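Local coordinates for protein coproheme decarboxylase (Thermus thermophilus, PDB 1VDH) that converts iron-coproporphyrin III to heme b by two hydrogen-peroxide-dependent decarboxylations, the last step of coproporphyrin-dependent heme biosynthesis, at residues 39-44 against 238-243; 45-50 against 91-96; 200-205 against 212-217; 170-175 against 221-226. One frame throughout, in Å; residues are numbered along the deposited sequence.

In the fold
The four contacts form two pairs in one subunit of the pentamer. Interactions 1 and 2 share helix 34-56, and their centres are about 10 Å apart. Interaction 3 sets strand 198-204 against helix 207-217, and interaction 4 sets helix 162-177 against helix 221-226, next after 207-217; their centres are about 14 Å apart. The centres of interactions 1 and 4 are about 41 Å apart, on opposite sides of the chain's centre. Along the chain, interaction 1 encloses the other three; interaction 2 comes first, and 3 is nested inside 4. The helices pack beside a curved antiparallel sheet, consistent with a dimeric alpha/beta barrel. Only the second pair lies near the predicted coproheme site.

Interaction 1. Residues 39-44 against 238-243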
loop_
_atom_site.group_PDB
_atom_site.type_symbol
_atom_site.label_atom_id
_atom_site.label_comp_id
_atom_site.label_asym_id
_atom_site.label_seq_id
_atom_site.Cartn_x
_atom_site.Cartn_y
_atom_site.Cartn_z
ATOM N N ASP A 39 7.838 16.352 -33.741
ATOM C CA ASP A 39 6.474 16.879 -33.740
ATOM C C ASP A 39 5.956 17.043 -32.309
ATOM O O ASP A 39 5.331 18.053 -31.975
ATOM C CB ASP A 39 5.535 15.959 -34.534
ATOM C CG ASP A 39 5.805 15.990 -36.039
ATOM O OD1 ASP A 39 6.479 16.925 -36.521
ATOM O OD2 ASP A 39 5.334 15.072 -36.744
ATOM N N ALA A 40 6.222 16.046 -31.468
ATOM C CA ALA A 40 5.791 16.094 -30.073
ATOM C C ALA A 40 6.512 17.233 -29.365
ATOM O O ALA A 40 5.914 17.964 -28.577
ATOM C CB ALA A 40 6.085 14.769 -29.386
ATOM N N TRP A 41 7.795 17.390 -29.676
ATOM C CA TRP A 41 8.623 18.438 -29.095
ATOM C C TRP A 41 8.101 19.830 -29.449
ATOM O O TRP A 41 7.970 20.690 -28.576
ATOM C CB TRP A 41 10.070 18.283 -29.573
ATOM C CG TRP A 41 10.985 19.390 -29.142
ATOM C CD1 TRP A 41 11.772 20.161 -29.949
ATOM C CD2 TRP A 41 11.209 19.849 -27.803
ATOM N NE1 TRP A 41 12.474 21.072 -29.194
ATOM C CE2 TRP A 41 12.147 20.901 -27.873
ATOM C CE3 TRP A 41 10.706 19.473 -26.549
ATOM C CZ2 TRP A 41 12.595 21.585 -26.740
ATOM C CZ3 TRP A 41 11.151 20.155 -25.420
ATOM C CH2 TRP A 41 12.088 21.199 -25.525
ATOM N N GLU A 42 7.806 20.048 -30.730
ATOM C CA GLU A 42 7.302 21.341 -31.188
ATOM C C GLU A 42 5.995 21.701 -30.497
ATOM O O GLU A 42 5.805 22.839 -30.068
ATOM C CB GLU A 42 7.118 21.349 -32.710
ATOM C CG GLU A 42 8.424 21.285 -33.501
ATOM C CD GLU A 42 9.368 22.440 -33.194
ATOM O OE1 GLU A 42 10.596 22.209 -33.149
ATOM O OE2 GLU A 42 8.890 23.579 -32.997
ATOM N N GLU A 43 5.100 20.726 -30.385
ATOM C CA GLU A 43 3.819 20.946 -29.726
ATOM C C GLU A 43 4.017 21.247 -28.237
ATOM O O GLU A 43 3.315 22.080 -27.673
ATOM C CB GLU A 43 2.919 19.723 -29.889
ATOM C CG GLU A 43 1.545 19.888 -29.254
ATOM C CD GLU A 43 0.729 18.612 -29.282
ATOM O OE1 GLU A 43 -0.487 18.693 -29.549
ATOM O OE2 GLU A 43 1.298 17.529 -29.031
ATOM N N LEU A 44 4.963 20.555 -27.602
ATOM C CA LEU A 44 5.236 20.776 -26.178
ATOM C C LEU A 44 5.740 22.198 -25.947
ATOM O O LEU A 44 5.310 22.868 -25.006
ATOM C CB LEU A 44 6.252 19.759 -25.650
ATOM C CG LEU A 44 6.583 19.852 -24.154
ATOM C CD1 LEU A 44 5.314 19.665 -23.318
ATOM C CD2 LEU A 44 7.618 18.803 -23.795
ATOM N N LEU A 238 14.886 22.596 -15.396
ATOM C CA LEU A 238 15.291 22.448 -16.788
ATOM C C LEU A 238 14.799 23.607 -17.645
ATOM O O LEU A 238 13.594 23.869 -17.692
ATOM C CB LEU A 238 14.696 21.163 -17.384
ATOM C CG LEU A 238 14.984 19.788 -16.775
ATOM C CD1 LEU A 238 14.082 18.746 -17.423
ATOM C CD2 LEU A 238 16.450 19.430 -16.961
ATOM N N ASP A 239 15.713 24.324 -18.297
ATOM C CA ASP A 239 15.277 25.384 -19.202
ATOM C C ASP A 239 14.943 24.677 -20.519
ATOM O O ASP A 239 15.041 23.446 -20.598
ATOM C CB ASP A 239 16.328 26.501 -19.380
ATOM C CG ASP A 239 17.693 25.999 -19.853
ATOM O OD1 ASP A 239 17.823 24.875 -20.376
ATOM O OD2 ASP A 239 18.662 26.772 -19.715
ATOM N N GLU A 240 14.581 25.429 -21.554
ATOM C CA GLU A 240 14.223 24.810 -22.825
ATOM C C GLU A 240 15.297 23.884 -23.404
ATOM O O GLU A 240 15.001 22.751 -23.793
ATOM C CB GLU A 240 13.819 25.866 -23.853
ATOM C CG GLU A 240 13.119 25.268 -25.066
ATOM C CD GLU A 240 12.748 26.308 -26.105
ATOM O OE1 GLU A 240 12.041 27.277 -25.757
ATOM O OE2 GLU A 240 13.167 26.154 -27.267
ATOM N N GLU A 241 16.543 24.353 -23.440
ATOM C CA GLU A 241 17.642 23.547 -23.968
ATOM C C GLU A 241 17.909 22.299 -23.134
ATOM O O GLU A 241 18.205 21.239 -23.682
ATOM C CB GLU A 241 18.925 24.378 -24.086
ATOM C CG GLU A 241 18.915 25.386 -25.229
ATOM C CD GLU A 241 18.721 24.730 -26.587
ATOM O OE1 GLU A 241 17.701 25.022 -27.249
ATOM O OE2 GLU A 241 19.584 23.918 -26.991
ATOM N N ALA A 242 17.819 22.434 -21.810
ATOM C CA ALA A 242 18.040 21.307 -20.909
ATOM C C ALA A 242 16.985 20.222 -21.135
ATOM O O ALA A 242 17.314 19.037 -21.192
ATOM C CB ALA A 242 18.026 21.774 -19.450
ATOM N N LEU A 243 15.722 20.627 -21.269
ATOM C CA LEU A 243 14.639 19.667 -21.507
ATOM C C LEU A 243 14.847 18.988 -22.856
ATOM O O LEU A 243 14.655 17.774 -22.991
ATOM C CB LEU A 243 13.271 20.358 -21.465
ATOM C CG LEU A 243 12.043 19.471 -21.716
ATOM C CD1 LEU A 243 12.042 18.277 -20.758
ATOM C CD2 LEU A 243 10.767 20.292 -21.554
#
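Trp41 sets the six-membered part of its indole against Leu243 and the backbone of Glu240. Its CZ3 is 3.9 Å from Leu243 CG. Leu243 CD2 comes equally close to CZ3, but it lies at the edge of the indole and in its plane, while CG meets the ring obliquely. The neighbouring corner, Trp41 CH2, stands 3.7 Å from Glu240 O. This oxygen is also at the edge, near the ring plane, so it faces ring C-H groups and not the pi cloud. The indole reaches across because its CG is anti to the backbone N (chi1 174°), which carries the ring out from its helix.

The side chain of Glu240 runs past the other corner, with its CG 4.1 Å from Trp41 CZ2. Beyond CG it is extended. Its carboxylate is turned 73° from the ring plane and ends on the exposed side of the contact, where Arg52 gives a long, weak ion pair. On the buried side Leu44 and Leu243 meet tip to tip, CD2 to CD2, at 4.1 Å.

Asp239 takes no part in the packing but caps helix 240-246. Its OD1 accepts from Ala242 N at 2.8 Å, as an N-cap residue does.

The contact joins the long helix 34-56 to the C-terminal helix 240-246, which follows strand 227-237. Leu249 also touches Trp41, and Phe98 touches Leu44. Leu243 also packs on Leu74 of strand 74-80, and the backbone of Leu238 is hydrogen-bonded to that of Ile64 in strand 61-67.

Interaction 2. Residues 45-50 against 91-96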
loop_
_atom_site.group_PDB
_atom_site.type_symbol
_atom_site.label_atom_id
_atom_site.label_comp_id
_atom_site.label_asym_id
_atom_site.label_seq_id
_atom_site.Cartn_x
_atom_site.Cartn_y
_atom_site.Cartn_z
ATOM N N LYS A 45 6.632 22.665 -26.821
ATOM C CA LYS A 45 7.168 24.021 -26.713
ATOM C C LYS A 45 6.042 25.044 -26.799
ATOM O O LYS A 45 6.046 26.041 -26.079
ATOM C CB LYS A 45 8.201 24.299 -27.811
ATOM C CG LYS A 45 9.554 23.645 -27.577
ATOM C CD LYS A 45 10.622 24.224 -28.499
ATOM C CE LYS A 45 10.306 23.973 -29.964
ATOM N NZ LYS A 45 11.374 24.506 -30.862
ATOM N N GLY A 46 5.076 24.785 -27.679
ATOM C CA GLY A 46 3.942 25.682 -27.827
ATOM C C GLY A 46 3.158 25.790 -26.528
ATOM O O GLY A 46 2.742 26.877 -26.134
ATOM N N LEU A 47 2.960 24.656 -25.859
ATOM C CA LEU A 47 2.238 24.636 -24.590
ATOM C C LEU A 47 3.009 25.396 -23.503
ATOM O O LEU A 47 2.440 26.242 -22.806
ATOM C CB LEU A 47 1.986 23.192 -24.143
ATOM C CG LEU A 47 1.310 23.008 -22.781
ATOM C CD1 LEU A 47 -0.024 23.757 -22.731
ATOM C CD2 LEU A 47 1.117 21.529 -22.510
ATOM N N VAL A 48 4.298 25.089 -23.372
ATOM C CA VAL A 48 5.166 25.728 -22.382
ATOM C C VAL A 48 5.275 27.231 -22.645
ATOM O O VAL A 48 5.439 28.023 -21.718
ATOM C CB VAL A 48 6.572 25.080 -22.373
ATOM C CG1 VAL A 48 7.500 25.810 -21.401
ATOM C CG2 VAL A 48 6.462 23.612 -21.978
ATOM N N ARG A 49 5.166 27.613 -23.914
ATOM C CA ARG A 49 5.221 29.018 -24.303
ATOM C C ARG A 49 4.009 29.746 -23.718
ATOM O O ARG A 49 4.124 30.879 -23.257
ATOM C CB ARG A 49 5.249 29.144 -25.830
ATOM C CG ARG A 49 5.367 30.567 -26.346
ATOM C CD ARG A 49 5.751 30.585 -27.822
ATOM N NE ARG A 49 4.740 29.961 -28.674
ATOM C CZ ARG A 49 4.990 29.010 -29.573
ATOM N NH1 ARG A 49 3.998 28.513 -30.302
ATOM N NH2 ARG A 49 6.223 28.539 -29.733
ATOM N N GLU A 50 2.857 29.076 -23.715
ATOM C CA GLU A 50 1.634 29.650 -23.159
ATOM C C GLU A 50 1.818 29.927 -21.668
ATOM O O GLU A 50 1.416 30.977 -21.168
ATOM C CB GLU A 50 0.445 28.702 -23.369
ATOM C CG GLU A 50 0.038 28.529 -24.831
ATOM C CD GLU A 50 -1.091 27.528 -25.034
ATOM O OE1 GLU A 50 -1.180 26.968 -26.144
ATOM O OE2 GLU A 50 -1.890 27.297 -24.098
ATOM N N ALA A 91 -4.960 19.318 -18.353
ATOM C CA ALA A 91 -5.630 18.633 -19.454
ATOM C C ALA A 91 -4.844 18.819 -20.753
ATOM O O ALA A 91 -4.677 17.876 -21.520
ATOM C CB ALA A 91 -7.054 19.152 -19.612
ATOM N N ARG A 92 -4.350 20.033 -20.978
ATOM C CA ARG A 92 -3.570 20.341 -22.177
ATOM C C ARG A 92 -2.316 19.474 -22.269
ATOM O O ARG A 92 -1.973 18.979 -23.343
ATOM C CB ARG A 92 -3.185 21.820 -22.203
ATOM C CG ARG A 92 -4.318 22.762 -22.594
ATOM C CD ARG A 92 -4.738 22.559 -24.045
ATOM N NE ARG A 92 -3.645 22.814 -24.986
ATOM C CZ ARG A 92 -3.216 24.025 -25.334
ATOM N NH1 ARG A 92 -3.783 25.110 -24.822
ATOM N NH2 ARG A 92 -2.222 24.154 -26.202
ATOM N N LEU A 93 -1.631 19.291 -21.141
ATOM C CA LEU A 93 -0.429 18.463 -21.124
ATOM C C LEU A 93 -0.797 17.010 -21.409
ATOM O O LEU A 93 -0.162 16.347 -22.230
ATOM C CB LEU A 93 0.283 18.566 -19.769
ATOM C CG LEU A 93 1.553 17.727 -19.577
ATOM C CD1 LEU A 93 2.593 18.053 -20.653
ATOM C CD2 LEU A 93 2.114 17.969 -18.189
ATOM N N SER A 94 -1.852 16.534 -20.756
ATOM C CA SER A 94 -2.295 15.157 -20.930
ATOM C C SER A 94 -2.740 14.804 -22.346
ATOM O O SER A 94 -2.594 13.656 -22.768
ATOM C CB SER A 94 -3.388 14.811 -19.919
ATOM O OG SER A 94 -2.824 14.580 -18.635
ATOM N N ARG A 95 -3.272 15.774 -23.085
ATOM C CA ARG A 95 -3.702 15.489 -24.453
ATOM C C ARG A 95 -2.603 15.693 -25.496
ATOM O O ARG A 95 -2.786 15.362 -26.669
ATOM C CB ARG A 95 -4.963 16.276 -24.829
ATOM C CG ARG A 95 -4.821 17.775 -24.844
ATOM C CD ARG A 95 -6.052 18.431 -25.470
ATOM N NE ARG A 95 -7.291 18.091 -24.771
ATOM C CZ ARG A 95 -7.964 18.919 -23.972
ATOM N NH1 ARG A 95 -7.524 20.154 -23.756
ATOM N NH2 ARG A 95 -9.084 18.508 -23.388
ATOM N N SER A 96 -1.451 16.206 -25.067
ATOM C CA SER A 96 -0.336 16.433 -25.987
ATOM C C SER A 96 0.246 15.105 -26.471
ATOM O O SER A 96 0.135 14.082 -25.789
ATOM C CB SER A 96 0.764 17.257 -25.307
ATOM O OG SER A 96 1.467 16.485 -24.343
#
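Arg92 is bent at chi2 (-67°) and chi3 (-61°), which folds its guanidinium back over Leu47 and up to the extended Glu50. Arg92 NH2 donates to Glu50 OE1 at 3.0 Å with an N-H...O angle of 156°. OE1 lies at the edge of the guanidinium, in its plane, and is met on its syn side, but from out of the carboxylate plane, since the two groups are not coplanar. The second arm, Arg92 NH1 to Glu50 OE2, is equally long but weak. Leu47 CD1 sits over the centre of one guanidinium face and touches Arg92 CB at 3.7 Å. This probably limits how far the group can turn toward Leu47.

The axes of segments 45-50 and 91-95 run antiparallel, 10.8 Å apart at their closest. Strands 61-67 and 74-80 come between them in the chain, in the beta-alpha-beta-beta-alpha-beta order of a ferredoxin-like unit. With alanine in place of Glu50, the Arg92 guanidinium is likely to lose its countercharge here and be free to swing off Leu47.

On the buried side Leu47 CD2 packs 3.7 Å from Leu93 CA. Leu93 O accepts from both Ser96 N and Ser96 OG. Phe26 and Phe30 of a neighbouring subunit pack on Ser94 and Arg95.

Interaction 3. Residues 200-205 against 212-217; sequences VDLFSE and KIVYEM
No ring or other flat group takes part where Leu202 meets Ile213 and Val214, so there are no faces or edges to fill; the contact is methyl to methyl.

A single methyl, Leu202 CD1, does all the touching from the strand. It lies 4.0 Å from Ile213 CG2 and 4.0 Å from Val214 CG2, so it bridges two consecutive residues of the helix. Leu202 runs at a slant to both. Its CG is anti to the carbonyl carbon (chi1 -56°), and CD1 then extends to the helix. Ile213 offers its short branch: CG1 is anti to the backbone N, which leaves CG2 as the methyl that meets the leucine. All three residues are buried, and the contact is purely apolar.

Leu202 lies about 4 Å, side chain to side chain, from Tyr145 and from Gln185, both predicted to bind coproheme; Tyr145 is also the predicted active-site residue. The packing therefore probably backs one wall of that pocket.

Strand 198-204 runs between strands 141-152 and 184-189 in the antiparallel sheet, and helix 207-217 packs on it, with Phe210 also on Leu202. Gly192 of a neighbouring subunit packs on Val214.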
loop_
_atom_site.group_PDB
_atom_site.type_symbol
_atom_site.label_atom_id
_atom_site.label_comp_id
_atom_site.label_asym_id
_atom_site.label_seq_id
_atom_site.Cartn_x
_atom_site.Cartn_y
_atom_site.Cartn_z
ATOM N N VAL A 200 4.970 21.340 0.553
ATOM C CA VAL A 200 6.138 22.181 0.796
ATOM C C VAL A 200 7.115 22.133 -0.375
ATOM O O VAL A 200 7.526 21.056 -0.800
ATOM C CB VAL A 200 6.912 21.751 2.070
ATOM C CG1 VAL A 200 8.100 22.688 2.303
ATOM C CG2 VAL A 200 5.993 21.757 3.292
ATOM N N ASP A 201 7.466 23.309 -0.892
ATOM C CA ASP A 201 8.425 23.435 -1.985
ATOM C C ASP A 201 9.637 24.209 -1.500
ATOM O O ASP A 201 9.506 25.332 -1.008
ATOM C CB ASP A 201 7.828 24.197 -3.166
ATOM C CG ASP A 201 6.816 23.388 -3.923
ATOM O OD1 ASP A 201 7.227 22.498 -4.699
ATOM O OD2 ASP A 201 5.614 23.642 -3.735
ATOM N N LEU A 202 10.805 23.586 -1.592
ATOM C CA LEU A 202 12.055 24.235 -1.207
ATOM C C LEU A 202 12.844 24.426 -2.500
ATOM O O LEU A 202 12.841 23.552 -3.364
ATOM C CB LEU A 202 12.857 23.354 -0.236
ATOM C CG LEU A 202 12.176 22.892 1.064
ATOM C CD1 LEU A 202 13.167 22.085 1.909
ATOM C CD2 LEU A 202 11.661 24.089 1.851
ATOM N N PHE A 203 13.486 25.582 -2.644
ATOM C CA PHE A 203 14.274 25.882 -3.833
ATOM C C PHE A 203 15.680 26.276 -3.403
ATOM O O PHE A 203 15.847 27.071 -2.473
ATOM C CB PHE A 203 13.635 27.026 -4.623
ATOM C CG PHE A 203 12.223 26.750 -5.062
ATOM C CD1 PHE A 203 11.965 25.923 -6.149
ATOM C CD2 PHE A 203 11.152 27.331 -4.394
ATOM C CE1 PHE A 203 10.655 25.682 -6.570
ATOM C CE2 PHE A 203 9.838 27.097 -4.807
ATOM C CZ PHE A 203 9.591 26.271 -5.897
ATOM N N SER A 204 16.685 25.737 -4.086
ATOM C CA SER A 204 18.080 26.025 -3.750
ATOM C C SER A 204 18.989 25.667 -4.912
ATOM O O SER A 204 18.608 24.892 -5.786
ATOM C CB SER A 204 18.503 25.199 -2.524
ATOM O OG SER A 204 19.815 25.535 -2.093
ATOM N N GLU A 205 20.200 26.221 -4.909
ATOM C CA GLU A 205 21.171 25.934 -5.963
ATOM C C GLU A 205 21.964 24.675 -5.640
ATOM O O GLU A 205 22.748 24.202 -6.460
ATOM C CB GLU A 205 22.135 27.112 -6.150
ATOM C CG GLU A 205 21.467 28.406 -6.600
ATOM C CD GLU A 205 20.747 28.285 -7.941
ATOM O OE1 GLU A 205 21.344 27.765 -8.912
ATOM O OE2 GLU A 205 19.581 28.724 -8.028
ATOM N N LYS A 212 20.335 19.528 4.755
ATOM C CA LYS A 212 20.723 20.196 5.990
ATOM C C LYS A 212 19.533 20.838 6.707
ATOM O O LYS A 212 19.353 20.640 7.905
ATOM C CB LYS A 212 21.802 21.256 5.718
ATOM C CG LYS A 212 22.928 20.791 4.800
ATOM C CD LYS A 212 24.317 20.981 5.393
ATOM C CE LYS A 212 24.582 19.974 6.507
ATOM N NZ LYS A 212 26.035 19.835 6.831
ATOM N N ILE A 213 18.692 21.560 5.969
ATOM C CA ILE A 213 17.551 22.229 6.592
ATOM C C ILE A 213 16.470 21.268 7.096
ATOM O O ILE A 213 15.971 21.427 8.210
ATOM C CB ILE A 213 16.943 23.336 5.673
ATOM C CG1 ILE A 213 15.988 24.230 6.476
ATOM C CG2 ILE A 213 16.230 22.719 4.458
ATOM C CD1 ILE A 213 15.375 25.364 5.668
ATOM N N VAL A 214 16.140 20.248 6.309
ATOM C CA VAL A 214 15.113 19.290 6.723
ATOM C C VAL A 214 15.574 18.496 7.948
ATOM O O VAL A 214 14.811 18.314 8.894
ATOM C CB VAL A 214 14.712 18.354 5.559
ATOM C CG1 VAL A 214 13.774 17.244 6.049
ATOM C CG2 VAL A 214 14.020 19.166 4.468
ATOM N N TYR A 215 16.842 18.087 7.956
ATOM C CA TYR A 215 17.393 17.333 9.084
ATOM C C TYR A 215 17.480 18.207 10.339
ATOM O O TYR A 215 17.038 17.797 11.410
ATOM C CB TYR A 215 18.773 16.772 8.734
ATOM C CG TYR A 215 19.327 15.774 9.741
ATOM C CD1 TYR A 215 18.482 14.905 10.442
ATOM C CD2 TYR A 215 20.699 15.677 9.961
ATOM C CE1 TYR A 215 18.991 13.962 11.339
ATOM C CE2 TYR A 215 21.222 14.735 10.855
ATOM C CZ TYR A 215 20.362 13.884 11.539
ATOM O OH TYR A 215 20.880 12.964 12.426
ATOM N N GLU A 216 18.035 19.411 10.210
ATOM C CA GLU A 216 18.137 20.294 11.372
ATOM C C GLU A 216 16.763 20.637 11.943
ATOM O O GLU A 216 16.568 20.591 13.159
ATOM C CB GLU A 216 18.918 21.572 11.055
ATOM C CG GLU A 216 19.076 22.466 12.285
ATOM C CD GLU A 216 20.005 23.652 12.084
ATOM O OE1 GLU A 216 20.036 24.528 12.969
ATOM O OE2 GLU A 216 20.718 23.707 11.066
ATOM N N MET A 217 15.798 20.917 11.069
ATOM C CA MET A 217 14.442 21.249 11.513
ATOM C C MET A 217 13.728 20.135 12.261
ATOM O O MET A 217 12.849 20.406 13.079
ATOM C CB MET A 217 13.567 21.683 10.337
ATOM C CG MET A 217 13.851 23.079 9.844
ATOM S SD MET A 217 12.690 23.539 8.556
ATOM C CE MET A 217 12.832 25.327 8.632
#

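Interaction 4. Residues 170-175 against 221-226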
loop_
_atom_site.group_PDB
_atom_site.type_symbol
_atom_site.label_atom_id
_atom_site.label_comp_id
_atom_site.label_asym_id
_atom_site.label_seq_id
_atom_site.Cartn_x
_atom_site.Cartn_y
_atom_site.Cartn_z
ATOM N N LYS A 170 7.507 29.780 16.136
ATOM C CA LYS A 170 8.533 30.814 16.229
ATOM C C LYS A 170 9.923 30.175 16.201
ATOM O O LYS A 170 10.802 30.620 15.462
ATOM C CB LYS A 170 8.344 31.663 17.494
ATOM C CG LYS A 170 9.215 32.912 17.522
ATOM C CD LYS A 170 8.852 33.839 18.673
ATOM C CE LYS A 170 9.702 35.108 18.638
ATOM N NZ LYS A 170 9.305 36.083 19.696
ATOM N N ALA A 171 10.093 29.101 16.970
ATOM C CA ALA A 171 11.365 28.378 17.033
ATOM C C ALA A 171 11.704 27.772 15.674
ATOM O O ALA A 171 12.870 27.721 15.278
ATOM C CB ALA A 171 11.290 27.286 18.093
ATOM N N HIS A 172 10.674 27.309 14.971
ATOM C CA HIS A 172 10.820 26.718 13.646
ATOM C C HIS A 172 11.333 27.788 12.682
ATOM O O HIS A 172 12.301 27.564 11.945
ATOM C CB HIS A 172 9.464 26.183 13.169
ATOM C CG HIS A 172 9.528 25.424 11.881
ATOM N ND1 HIS A 172 10.136 24.190 11.774
ATOM C CD2 HIS A 172 9.049 25.716 10.649
ATOM C CE1 HIS A 172 10.024 23.755 10.532
ATOM N NE2 HIS A 172 9.371 24.662 9.828
ATOM N N GLY A 173 10.686 28.954 12.711
ATOM C CA GLY A 173 11.085 30.061 11.858
ATOM C C GLY A 173 12.508 30.505 12.139
ATOM O O GLY A 173 13.246 30.867 11.221
ATOM N N GLU A 174 12.896 30.468 13.411
ATOM C CA GLU A 174 14.243 30.850 13.828
ATOM C C GLU A 174 15.279 29.890 13.255
ATOM O O GLU A 174 16.285 30.316 12.681
ATOM C CB GLU A 174 14.349 30.853 15.353
ATOM C CG GLU A 174 13.574 31.974 16.032
ATOM C CD GLU A 174 13.565 31.861 17.550
ATOM O OE1 GLU A 174 12.876 32.679 18.197
ATOM O OE2 GLU A 174 14.240 30.959 18.098
ATOM N N THR A 175 15.022 28.592 13.409
ATOM C CA THR A 175 15.924 27.560 12.908
ATOM C C THR A 175 16.166 27.706 11.410
ATOM O O THR A 175 17.300 27.568 10.943
ATOM C CB THR A 175 15.369 26.145 13.199
ATOM O OG1 THR A 175 15.320 25.939 14.615
ATOM C CG2 THR A 175 16.252 25.073 12.569
ATOM N N GLU A 221 11.001 21.132 18.290
ATOM C CA GLU A 221 9.865 20.410 18.863
ATOM C C GLU A 221 8.662 20.301 17.927
ATOM O O GLU A 221 8.028 19.245 17.847
ATOM C CB GLU A 221 9.439 21.011 20.208
ATOM C CG GLU A 221 8.354 20.189 20.911
ATOM C CD GLU A 221 8.081 20.630 22.345
ATOM O OE1 GLU A 221 8.860 21.432 22.902
ATOM O OE2 GLU A 221 7.081 20.159 22.920
ATOM N N VAL A 222 8.374 21.376 17.193
ATOM C CA VAL A 222 7.246 21.379 16.269
ATOM C C VAL A 222 7.331 20.234 15.257
ATOM O O VAL A 222 6.330 19.577 14.977
ATOM C CB VAL A 222 7.102 22.742 15.543
ATOM C CG1 VAL A 222 8.328 23.037 14.682
ATOM C CG2 VAL A 222 5.829 22.757 14.708
ATOM N N SER A 223 8.532 19.966 14.747
ATOM C CA SER A 223 8.719 18.885 13.784
ATOM C C SER A 223 8.882 17.534 14.480
ATOM O O SER A 223 8.249 16.553 14.097
ATOM C CB SER A 223 9.937 19.154 12.893
ATOM O OG SER A 223 9.823 20.398 12.217
ATOM N N ALA A 224 9.733 17.493 15.501
ATOM C CA ALA A 224 9.995 16.262 16.239
ATOM C C ALA A 224 8.738 15.593 16.792
ATOM O O ALA A 224 8.585 14.371 16.694
ATOM C CB ALA A 224 11.000 16.522 17.364
ATOM N N ARG A 225 7.833 16.394 17.350
ATOM C CA ARG A 225 6.599 15.866 17.925
ATOM C C ARG A 225 5.357 15.923 17.037
ATOM O O ARG A 225 4.492 15.053 17.137
ATOM C CB ARG A 225 6.273 16.575 19.250
ATOM C CG ARG A 225 7.195 16.228 20.413
ATOM C CD ARG A 225 6.749 16.917 21.704
ATOM N NE ARG A 225 5.402 16.517 22.113
ATOM C CZ ARG A 225 4.746 17.025 23.154
ATOM N NH1 ARG A 225 5.307 17.964 23.907
ATOM N NH2 ARG A 225 3.526 16.593 23.448
ATOM N N TYR A 226 5.260 16.935 16.176
ATOM C CA TYR A 226 4.061 17.095 15.349
ATOM C C TYR A 226 4.208 16.946 13.838
ATOM O O TYR A 226 3.227 17.065 13.099
ATOM C CB TYR A 226 3.388 18.431 15.677
ATOM C CG TYR A 226 3.191 18.657 17.160
ATOM C CD1 TYR A 226 2.090 18.125 17.828
ATOM C CD2 TYR A 226 4.122 19.383 17.901
ATOM C CE1 TYR A 226 1.923 18.306 19.197
ATOM C CE2 TYR A 226 3.966 19.570 19.268
ATOM C CZ TYR A 226 2.868 19.029 19.909
ATOM O OH TYR A 226 2.721 19.200 21.264
#
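His172 is packed closely against Val222 but only loosely against Ser223. Val222 CG1 comes within 3.6 Å of His172 ND1 and 3.7 Å of His172 CB. The two side chains cross at about a right angle, and the methyl meets the ring obliquely. Val222 puts this methyl between its backbone N and carbonyl carbon (chi1 63°), where it reaches the histidine. ND1 is thus buried with no polar partner in the model. Ser223 OG is 3.8 Å from His172 CE1, without a hydrogen bond, and has a weak one to Met217 O.

On helix 162-177, Lys170, Gly173 and Glu174 are exposed. On helix 221-226 a salt bridge joins Arg225 NH1 to Glu221 OE2 at 3.0 Å.

His172 is the predicted axial ligand of the coproheme iron, and Ser223 is predicted to bind the same molecule. Replacing His172 by alanine takes away the imidazole, which would probably leave the iron without its predicted axial ligand and open a gap beside the Val222 methyl.

The contact joins helix 162-177 to the short helix 221-226. Met217 of helix 207-217 also touches the histidine, and Lys149 of strand 141-152 touches Val222. Asn156 ND2 of a neighbouring subunit is hydrogen-bonded to Ala224 O.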